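PDB 2D69: ribulose bisphosphate carboxylase from Pyrococcus horikoshii, which probably catalyses the magnesium-dependent addition of carbon dioxide and water to ribulose 1,5-bisphosphate, yielding two molecules of 3-phosphoglycerate, as part of archaeal AMP degradation. Local coordinates for residues A70-L75 against Y82-A87; I27-F32 against L120-P125; K150-T155 against A392-I397. All coordinates share one frame; numbering follows the deposited sequence.

In the fold
Interactions 1 and 2 belong to one mixed sheet of the N-terminal domain, and interaction 1 is nested inside the loop that interaction 2 closes. Strands 81-88 and 26-34 are neighbours, probably joined by hydrogen bonds such as I86 N to V28 O at 2.8 Å. Both contacts pair antiparallel backbones through a classic bulge, with an apolar buried face and a partly exposed face of charged and aromatic groups: cation-pi in interaction 1, histidine-carboxylate in interaction 2. Interaction 3 lies in the catalytic domain, its centre about 36 Å from that of interaction 2. Partly buried, it packs a loop and strand start on a helix, with P153, T155 and I393 buried and charged residues nearer solvent.

Interaction 1. Residues A70-L75 against Y82-A87; sequences AKVFYL and YIAKIA
A70 meets the partner strand of this beta hairpin of the N-terminal domain with its small methyl, CB lying 3.8 Å from I86 CG2, while its CA sits against the carbonyl oxygen of A87. K71 then forms an antiparallel hydrogen-bonded pair with A87; the bond from A87 N to K71 O is 2.9 Å long and nearly straight, 172° at the hydrogen. The lysine's chain leads away from the partner strand, as suits a partly exposed position. V72 stands opposite I86 in a non-hydrogen-bonded pair, its CG2 4.0 Å from I86 CG1; these branched aliphatic side chains suit the buried face, which helix 39-49 covers.

At F73 the register slips: F73 and Y74 both face K85, a classic beta bulge. F73 N reaches K85 O, at 3.2 Å. Its CG lies between the backbone N and the carbonyl carbon (chi1 73°), and the ring comes nearer the partner strand, CZ 3.6 Å from K85 CB and an edge near A87 N. Y74 returns its carbonyl to K85 N and offers K85 a ring face: K85 CE lies 3.7 Å above the plane of the Y74 ring, over its centre. L75 continues the buried face, its CD1 4.1 Å from Y82 CB, with the small A84 opposite.

The extended K85 chain thus works twice, its CE making a CH-pi contact with the Y74 ring and its NZ a cation-pi interaction 4.2 Å from the Y74 centroid. E29 of the next strand packs alongside, and the ring face probably helps to stabilise the ammonium at this partly exposed place.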
loop_
_atom_site.group_PDB
_atom_site.type_symbol
_atom_site.label_atom_id
_atom_site.label_comp_id
_atom_site.label_asym_id
_atom_site.label_seq_id
_atom_site.Cartn_x
_atom_site.Cartn_y
_atom_site.Cartn_z
ATOM N N ALA A 70 30.379 10.979 -33.781
ATOM C CA ALA A 70 31.442 11.610 -33.021
ATOM C C ALA A 70 32.505 12.064 -34.029
ATOM O O ALA A 70 32.554 11.569 -35.156
ATOM C CB ALA A 70 32.019 10.669 -32.002
ATOM N N LYS A 71 33.284 13.075 -33.672
ATOM C CA LYS A 71 34.310 13.601 -34.578
ATOM C C LYS A 71 35.641 13.767 -33.869
ATOM O O LYS A 71 35.701 14.434 -32.832
ATOM C CB LYS A 71 33.864 14.941 -35.156
ATOM C CG LYS A 71 32.926 14.819 -36.377
ATOM C CD LYS A 71 33.658 14.676 -37.743
ATOM C CE LYS A 71 32.703 14.221 -38.897
ATOM N NZ LYS A 71 31.694 13.154 -38.412
ATOM N N VAL A 72 36.703 13.199 -34.431
ATOM C CA VAL A 72 38.055 13.424 -33.925
ATOM C C VAL A 72 38.503 14.782 -34.416
ATOM O O VAL A 72 38.623 14.982 -35.616
ATOM C CB VAL A 72 39.079 12.374 -34.430
ATOM C CG1 VAL A 72 40.457 12.655 -33.810
ATOM C CG2 VAL A 72 38.608 10.955 -34.128
ATOM N N PHE A 73 38.745 15.717 -33.494
ATOM C CA PHE A 73 39.108 17.077 -33.856
ATOM C C PHE A 73 40.540 17.501 -33.470
ATOM O O PHE A 73 41.036 18.560 -33.924
ATOM C CB PHE A 73 38.069 18.040 -33.300
ATOM C CG PHE A 73 38.128 18.238 -31.813
ATOM C CD1 PHE A 73 38.942 19.230 -31.268
ATOM C CD2 PHE A 73 37.348 17.447 -30.952
ATOM C CE1 PHE A 73 39.002 19.435 -29.890
ATOM C CE2 PHE A 73 37.381 17.648 -29.563
ATOM C CZ PHE A 73 38.202 18.645 -29.028
ATOM N N TYR A 74 41.177 16.681 -32.634
ATOM C CA TYR A 74 42.557 16.869 -32.203
ATOM C C TYR A 74 43.284 15.531 -32.242
ATOM O O TYR A 74 42.772 14.526 -31.761
ATOM C CB TYR A 74 42.562 17.409 -30.780
ATOM C CG TYR A 74 43.916 17.520 -30.108
ATOM C CD1 TYR A 74 44.493 18.783 -29.872
ATOM C CD2 TYR A 74 44.588 16.394 -29.659
ATOM C CE1 TYR A 74 45.712 18.916 -29.217
ATOM C CE2 TYR A 74 45.806 16.508 -29.004
ATOM C CZ TYR A 74 46.364 17.777 -28.784
ATOM O OH TYR A 74 47.574 17.903 -28.149
ATOM N N LEU A 75 44.482 15.521 -32.795
ATOM C CA LEU A 75 45.271 14.301 -32.866
ATOM C C LEU A 75 46.755 14.630 -32.937
ATOM O O LEU A 75 47.199 15.196 -33.908
ATOM C CB LEU A 75 44.880 13.475 -34.096
ATOM C CG LEU A 75 45.730 12.214 -34.291
ATOM C CD1 LEU A 75 45.563 11.326 -33.037
ATOM C CD2 LEU A 75 45.367 11.435 -35.545
ATOM N N TYR A 82 49.757 8.564 -28.994
ATOM C CA TYR A 82 48.973 9.660 -29.538
ATOM C C TYR A 82 47.879 10.049 -28.543
ATOM O O TYR A 82 47.365 9.195 -27.815
ATOM C CB TYR A 82 48.291 9.230 -30.841
ATOM C CG TYR A 82 49.302 8.894 -31.899
ATOM C CD1 TYR A 82 49.815 9.877 -32.736
ATOM C CD2 TYR A 82 49.798 7.609 -32.001
ATOM C CE1 TYR A 82 50.785 9.569 -33.706
ATOM C CE2 TYR A 82 50.797 7.274 -32.961
ATOM C CZ TYR A 82 51.280 8.256 -33.802
ATOM O OH TYR A 82 52.242 7.902 -34.731
ATOM N N ILE A 83 47.550 11.330 -28.490
ATOM C CA ILE A 83 46.321 11.746 -27.824
ATOM C C ILE A 83 45.343 12.155 -28.908
ATOM O O ILE A 83 45.756 12.771 -29.916
ATOM C CB ILE A 83 46.608 12.843 -26.795
ATOM C CG1 ILE A 83 47.248 12.202 -25.550
ATOM C CG2 ILE A 83 45.342 13.585 -26.400
ATOM C CD1 ILE A 83 47.717 13.208 -24.425
ATOM N N ALA A 84 44.104 11.673 -28.800
ATOM C CA ALA A 84 42.972 12.210 -29.553
ATOM C C ALA A 84 41.962 12.846 -28.611
ATOM O O ALA A 84 41.751 12.348 -27.520
ATOM C CB ALA A 84 42.300 11.130 -30.345
ATOM N N LYS A 85 41.361 13.951 -29.045
ATOM C CA LYS A 85 40.195 14.494 -28.390
ATOM C C LYS A 85 39.075 14.325 -29.370
ATOM O O LYS A 85 39.227 14.583 -30.569
ATOM C CB LYS A 85 40.382 15.966 -28.045
ATOM C CG LYS A 85 41.664 16.279 -27.326
ATOM C CD LYS A 85 41.683 17.740 -26.871
ATOM C CE LYS A 85 43.062 18.164 -26.345
ATOM N NZ LYS A 85 43.210 19.652 -26.242
ATOM N N ILE A 86 37.945 13.876 -28.870
ATOM C CA ILE A 86 36.811 13.513 -29.709
ATOM C C ILE A 86 35.573 14.216 -29.175
ATOM O O ILE A 86 35.395 14.331 -27.956
ATOM C CB ILE A 86 36.604 11.983 -29.739
ATOM C CG1 ILE A 86 37.895 11.266 -30.220
ATOM C CG2 ILE A 86 35.424 11.647 -30.667
ATOM C CD1 ILE A 86 37.818 9.687 -30.188
ATOM N N ALA A 87 34.778 14.723 -30.106
ATOM C CA ALA A 87 33.580 15.476 -29.793
ATOM C C ALA A 87 32.323 14.679 -30.108
ATOM O O ALA A 87 32.221 14.092 -31.176
ATOM C CB ALA A 87 33.563 16.784 -30.556
#

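Interaction 2. Residues I27-F32 against L120-P125; sequences IVEYYF and LLDFHP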
loop_
_atom_site.group_PDB
_atom_site.type_symbol
_atom_site.label_atom_id
_atom_site.label_comp_id
_atom_site.label_asym_id
_atom_site.label_seq_id
_atom_site.Cartn_x
_atom_site.Cartn_y
_atom_site.Cartn_z
ATOM N N ILE A 27 33.203 16.192 -24.912
ATOM C CA ILE A 27 34.552 15.897 -25.356
ATOM C C ILE A 27 35.201 14.816 -24.509
ATOM O O ILE A 27 35.146 14.838 -23.286
ATOM C CB ILE A 27 35.378 17.182 -25.310
ATOM C CG1 ILE A 27 34.751 18.217 -26.256
ATOM C CG2 ILE A 27 36.820 16.893 -25.749
ATOM C CD1 ILE A 27 35.071 19.588 -25.844
ATOM N N VAL A 28 35.807 13.844 -25.171
ATOM C CA VAL A 28 36.557 12.825 -24.478
ATOM C C VAL A 28 37.996 12.834 -25.005
ATOM O O VAL A 28 38.225 12.966 -26.213
ATOM C CB VAL A 28 35.905 11.442 -24.674
ATOM C CG1 VAL A 28 36.720 10.386 -23.983
ATOM C CG2 VAL A 28 34.475 11.461 -24.198
ATOM N N GLU A 29 38.948 12.738 -24.088
ATOM C CA GLU A 29 40.349 12.683 -24.426
ATOM C C GLU A 29 40.847 11.265 -24.209
ATOM O O GLU A 29 40.654 10.698 -23.126
ATOM C CB GLU A 29 41.151 13.684 -23.598
ATOM C CG GLU A 29 40.520 15.066 -23.485
ATOM C CD GLU A 29 41.416 16.086 -22.805
ATOM O OE1 GLU A 29 40.957 16.754 -21.860
ATOM O OE2 GLU A 29 42.582 16.220 -23.224
ATOM N N TYR A 30 41.479 10.707 -25.235
ATOM C CA TYR A 30 42.063 9.387 -25.205
ATOM C C TYR A 30 43.567 9.415 -25.510
ATOM O O TYR A 30 44.048 10.154 -26.389
ATOM C CB TYR A 30 41.393 8.482 -26.245
ATOM C CG TYR A 30 39.906 8.188 -26.076
ATOM C CD1 TYR A 30 39.467 7.134 -25.252
ATOM C CD2 TYR A 30 38.935 8.934 -26.758
ATOM C CE1 TYR A 30 38.107 6.854 -25.077
ATOM C CE2 TYR A 30 37.555 8.660 -26.606
ATOM C CZ TYR A 30 37.153 7.608 -25.779
ATOM O OH TYR A 30 35.812 7.295 -25.640
ATOM N N TYR A 31 44.317 8.573 -24.815
ATOM C CA TYR A 31 45.659 8.176 -25.267
ATOM C C TYR A 31 45.554 6.843 -26.014
ATOM O O TYR A 31 44.850 5.943 -25.579
ATOM C CB TYR A 31 46.589 7.979 -24.054
ATOM C CG TYR A 31 47.914 7.311 -24.412
ATOM C CD1 TYR A 31 48.090 5.949 -24.258
ATOM C CD2 TYR A 31 48.941 8.042 -24.952
ATOM C CE1 TYR A 31 49.318 5.315 -24.630
ATOM C CE2 TYR A 31 50.174 7.444 -25.310
ATOM C CZ TYR A 31 50.351 6.072 -25.149
ATOM O OH TYR A 31 51.542 5.459 -25.511
ATOM N N PHE A 32 46.303 6.646 -27.091
ATOM C CA PHE A 32 46.270 5.329 -27.717
ATOM C C PHE A 32 47.550 5.030 -28.467
ATOM O O PHE A 32 48.346 5.913 -28.683
ATOM C CB PHE A 32 45.033 5.187 -28.659
ATOM C CG PHE A 32 45.133 6.011 -29.915
ATOM C CD1 PHE A 32 44.658 7.304 -29.927
ATOM C CD2 PHE A 32 45.712 5.497 -31.069
ATOM C CE1 PHE A 32 44.772 8.083 -31.087
ATOM C CE2 PHE A 32 45.828 6.275 -32.212
ATOM C CZ PHE A 32 45.346 7.571 -32.212
ATOM N N LEU A 120 41.265 6.097 -21.449
ATOM C CA LEU A 120 40.432 7.256 -21.419
ATOM C C LEU A 120 41.004 8.187 -20.367
ATOM O O LEU A 120 41.047 7.835 -19.215
ATOM C CB LEU A 120 39.008 6.810 -21.103
ATOM C CG LEU A 120 37.811 7.662 -20.631
ATOM C CD1 LEU A 120 38.019 9.110 -20.381
ATOM C CD2 LEU A 120 36.633 7.417 -21.548
ATOM N N LEU A 121 41.440 9.371 -20.779
ATOM C CA LEU A 121 42.160 10.297 -19.920
ATOM C C LEU A 121 41.272 11.253 -19.149
ATOM O O LEU A 121 41.532 11.533 -17.980
ATOM C CB LEU A 121 43.152 11.115 -20.730
ATOM C CG LEU A 121 44.144 10.321 -21.520
ATOM C CD1 LEU A 121 45.088 11.278 -22.308
ATOM C CD2 LEU A 121 44.941 9.385 -20.579
ATOM N N ASP A 122 40.246 11.769 -19.808
ATOM C CA ASP A 122 39.340 12.760 -19.227
ATOM C C ASP A 122 38.150 12.937 -20.149
ATOM O O ASP A 122 38.202 12.601 -21.323
ATOM C CB ASP A 122 40.067 14.122 -19.090
ATOM C CG ASP A 122 39.490 15.025 -17.982
ATOM O OD1 ASP A 122 38.506 14.659 -17.316
ATOM O OD2 ASP A 122 39.976 16.154 -17.692
ATOM N N PHE A 123 37.075 13.499 -19.620
ATOM C CA PHE A 123 35.935 13.874 -20.413
ATOM C C PHE A 123 35.424 15.236 -19.867
ATOM O O PHE A 123 35.714 15.644 -18.704
ATOM C CB PHE A 123 34.884 12.751 -20.447
ATOM C CG PHE A 123 34.214 12.509 -19.105
ATOM C CD1 PHE A 123 32.980 13.013 -18.856
ATOM C CD2 PHE A 123 34.842 11.751 -18.125
ATOM C CE1 PHE A 123 32.341 12.769 -17.622
ATOM C CE2 PHE A 123 34.203 11.536 -16.852
ATOM C CZ PHE A 123 32.984 12.040 -16.632
ATOM N N HIS A 124 34.763 15.979 -20.735
ATOM C CA HIS A 124 34.282 17.312 -20.400
ATOM C C HIS A 124 32.791 17.361 -20.789
ATOM O O HIS A 124 32.449 17.475 -21.963
ATOM C CB HIS A 124 35.141 18.390 -21.125
ATOM C CG HIS A 124 36.631 18.180 -20.954
ATOM N ND1 HIS A 124 37.191 17.710 -19.789
ATOM C CD2 HIS A 124 37.664 18.314 -21.813
ATOM C CE1 HIS A 124 38.493 17.563 -19.932
ATOM N NE2 HIS A 124 38.809 17.922 -21.151
ATOM N N PRO A 125 31.894 17.251 -19.823
ATOM C CA PRO A 125 30.465 17.361 -20.145
ATOM C C PRO A 125 29.997 18.787 -20.348
ATOM O O PRO A 125 30.271 19.622 -19.521
ATOM C CB PRO A 125 29.785 16.684 -18.957
ATOM C CG PRO A 125 30.797 16.951 -17.755
ATOM C CD PRO A 125 32.135 16.893 -18.425
HETATM O O HOH W 1 42.340 16.793 -18.790
#
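V28 and L120 touch on the buried face of an antiparallel strand pair with a classic beta bulge, in which L121 and D122 both face E29. Packing is tight: V28 CG1 lies 3.8 Å from L120 CD2, the side chains crossing at about a right angle, and L120 CD2 comes to 3.9 Å from Y30 CE1. Aliphatic and aromatic groups suit this face, which helices 98-105 and 295-305 help to cover. Across the bulge E29 N donates to D122 O at 2.9 Å and E29 O accepts from L121 N.

The opposite face is largely polar here and partly exposed. Chi1 of E29 (-45°) sets CG anti to the carbonyl carbon, the extended chain takes the carboxylate across, and H124 NE2 donates a hydrogen bond to OE1; D122, held by K300, stands nearby. An alanine in place of E29 would probably leave H124 NE2 without its mate and its ring freer to turn. Water mediates between the two acids, donating a 2.7 Å bond to D122 OD2 and a weak one to E29 OE1. H124 NE2 lies on the anti side of E29 OE1, 24° out of the carboxylate plane, though the unusually short 2.5 Å is doubtful.

Interaction 3. Residues K150-T155 against A392-I397; sequences KDRPLT and AIDAAI. With SO4 (sulfate ion), chain H.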
loop_
_atom_site.group_PDB
_atom_site.type_symbol
_atom_site.label_atom_id
_atom_site.label_comp_id
_atom_site.label_asym_id
_atom_site.label_seq_id
_atom_site.Cartn_x
_atom_site.Cartn_y
_atom_site.Cartn_z
ATOM N N LYS A 150 35.561 23.400 11.153
ATOM C CA LYS A 150 35.511 24.475 10.141
ATOM C C LYS A 150 36.755 24.620 9.245
ATOM O O LYS A 150 36.646 24.992 8.071
ATOM C CB LYS A 150 34.969 25.810 10.682
ATOM C CG LYS A 150 35.778 26.492 11.760
ATOM C CD LYS A 150 34.914 27.546 12.607
ATOM C CE LYS A 150 35.470 27.611 14.108
ATOM N NZ LYS A 150 34.924 28.706 15.031
ATOM N N ASP A 151 37.910 24.233 9.744
ATOM C CA ASP A 151 39.166 24.516 9.032
ATOM C C ASP A 151 40.116 23.290 8.850
ATOM O O ASP A 151 40.633 23.045 7.726
ATOM C CB ASP A 151 39.914 25.652 9.746
ATOM C CG ASP A 151 41.096 26.163 8.922
ATOM O OD1 ASP A 151 40.853 26.539 7.730
ATOM O OD2 ASP A 151 42.291 26.194 9.356
ATOM N N ARG A 152 40.346 22.534 9.924
ATOM C CA ARG A 152 41.345 21.453 9.895
ATOM C C ARG A 152 40.875 20.286 9.060
ATOM O O ARG A 152 39.675 20.118 8.904
ATOM C CB ARG A 152 41.696 20.989 11.310
ATOM C CG ARG A 152 40.568 20.273 12.038
ATOM C CD ARG A 152 41.066 19.552 13.275
ATOM N NE ARG A 152 39.921 19.033 14.035
ATOM C CZ ARG A 152 39.353 17.879 13.822
ATOM N NH1 ARG A 152 39.814 17.089 12.881
ATOM N NH2 ARG A 152 38.304 17.502 14.531
ATOM N N PRO A 153 41.779 19.473 8.516
ATOM C CA PRO A 153 41.358 18.216 7.892
ATOM C C PRO A 153 40.636 17.337 8.925
ATOM O O PRO A 153 40.838 17.426 10.129
ATOM C CB PRO A 153 42.662 17.565 7.409
ATOM C CG PRO A 153 43.744 18.315 8.017
ATOM C CD PRO A 153 43.228 19.664 8.468
ATOM N N LEU A 154 39.777 16.483 8.429
ATOM C CA LEU A 154 39.103 15.502 9.280
ATOM C C LEU A 154 39.993 14.275 9.359
ATOM O O LEU A 154 40.816 14.050 8.471
ATOM C CB LEU A 154 37.746 15.124 8.691
ATOM C CG LEU A 154 36.620 16.164 8.764
ATOM C CD1 LEU A 154 35.454 15.726 7.857
ATOM C CD2 LEU A 154 36.111 16.269 10.159
ATOM N N THR A 155 39.856 13.536 10.463
ATOM C CA THR A 155 40.558 12.277 10.652
ATOM C C THR A 155 39.648 11.049 10.642
ATOM O O THR A 155 38.472 11.098 11.020
ATOM C CB THR A 155 41.333 12.287 11.922
ATOM O OG1 THR A 155 40.436 12.401 13.028
ATOM C CG2 THR A 155 42.282 13.464 11.987
ATOM N N ALA A 392 49.233 16.442 16.056
ATOM C CA ALA A 392 50.118 16.759 14.952
ATOM C C ALA A 392 49.413 17.639 13.917
ATOM O O ALA A 392 50.046 18.497 13.338
ATOM C CB ALA A 392 50.690 15.492 14.302
ATOM N N ILE A 393 48.119 17.422 13.679
ATOM C CA ILE A 393 47.351 18.244 12.736
ATOM C C ILE A 393 47.157 19.664 13.313
ATOM O O ILE A 393 47.344 20.646 12.608
ATOM C CB ILE A 393 45.992 17.569 12.390
ATOM C CG1 ILE A 393 46.218 16.316 11.534
ATOM C CG2 ILE A 393 45.083 18.513 11.666
ATOM C CD1 ILE A 393 45.091 15.329 11.627
ATOM N N ASP A 394 46.863 19.789 14.604
ATOM C CA ASP A 394 46.708 21.122 15.189
ATOM C C ASP A 394 48.025 21.897 15.044
ATOM O O ASP A 394 48.003 23.067 14.718
ATOM C CB ASP A 394 46.308 21.047 16.650
ATOM C CG ASP A 394 44.883 20.630 16.849
ATOM O OD1 ASP A 394 44.058 20.761 15.927
ATOM O OD2 ASP A 394 44.509 20.168 17.937
ATOM N N ALA A 395 49.164 21.230 15.263
ATOM C CA ALA A 395 50.472 21.831 15.074
ATOM C C ALA A 395 50.753 22.207 13.613
ATOM O O ALA A 395 51.221 23.301 13.338
ATOM C CB ALA A 395 51.570 20.914 15.612
ATOM N N ALA A 396 50.534 21.295 12.680
ATOM C CA ALA A 396 50.750 21.625 11.283
ATOM C C ALA A 396 49.962 22.916 10.936
ATOM O O ALA A 396 50.495 23.821 10.343
ATOM C CB ALA A 396 50.324 20.462 10.379
ATOM N N ILE A 397 48.703 23.000 11.346
ATOM C CA ILE A 397 47.861 24.163 11.005
ATOM C C ILE A 397 48.348 25.457 11.661
ATOM O O ILE A 397 48.243 26.520 11.062
ATOM C CB ILE A 397 46.435 23.904 11.437
ATOM C CG1 ILE A 397 45.831 22.819 10.550
ATOM C CG2 ILE A 397 45.562 25.180 11.373
ATOM C CD1 ILE A 397 44.817 22.051 11.251
HETATM S S SO4 H . 37.684 23.025 14.575
HETATM O O1 SO4 H . 36.222 23.108 14.519
HETATM O O2 SO4 H . 38.252 23.158 13.225
HETATM O O3 SO4 H . 38.128 24.159 15.384
HETATM O O4 SO4 H . 38.125 21.772 15.208
#
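The guanidinium of R152 and the carboxylate of D394 have planes 72° apart and do not pair: the closest approach is the aliphatic R152 CD to D394 OD1, at 4.2 Å. A sulfate ion, probably from the crystallisation liquor, comes to the guanidinium obliquely, its O4 taking a weak hydrogen bond from R152 NE, while K150 N gives weak bonds to two other sulfate oxygens. R152 CG lies between the backbone N and the carbonyl carbon (chi1 68°), 3.9 Å from the sulfate O2. The cationic end finds its stronger partner in D183, which forms a salt bridge with R152 NH1, leaving D394 as a more distant opposite charge.

Packing against the helix falls to carbon atoms, R152 CB meeting I397 CD1 at 3.3 Å. P153 and I397 meet tip to tip, with CD of the proline 4.0 Å from CD1 of the isoleucine, whereas P153 and I393 slide past each other. The compact proline ring thus rests against two isoleucines one helical turn apart. Deeper in, T155 CG2 lies 3.4 Å from I393 CD1; this and the R152 contact are both close.

In this alpha/beta barrel, helix 382-398 comes after the last strand, 368-370, beyond the short helix 372-376, and packs beside the start of the first, 154-157, where the barrel closes. Helix 356-363 flanks the contact through I360, against P153, and M356, against I393.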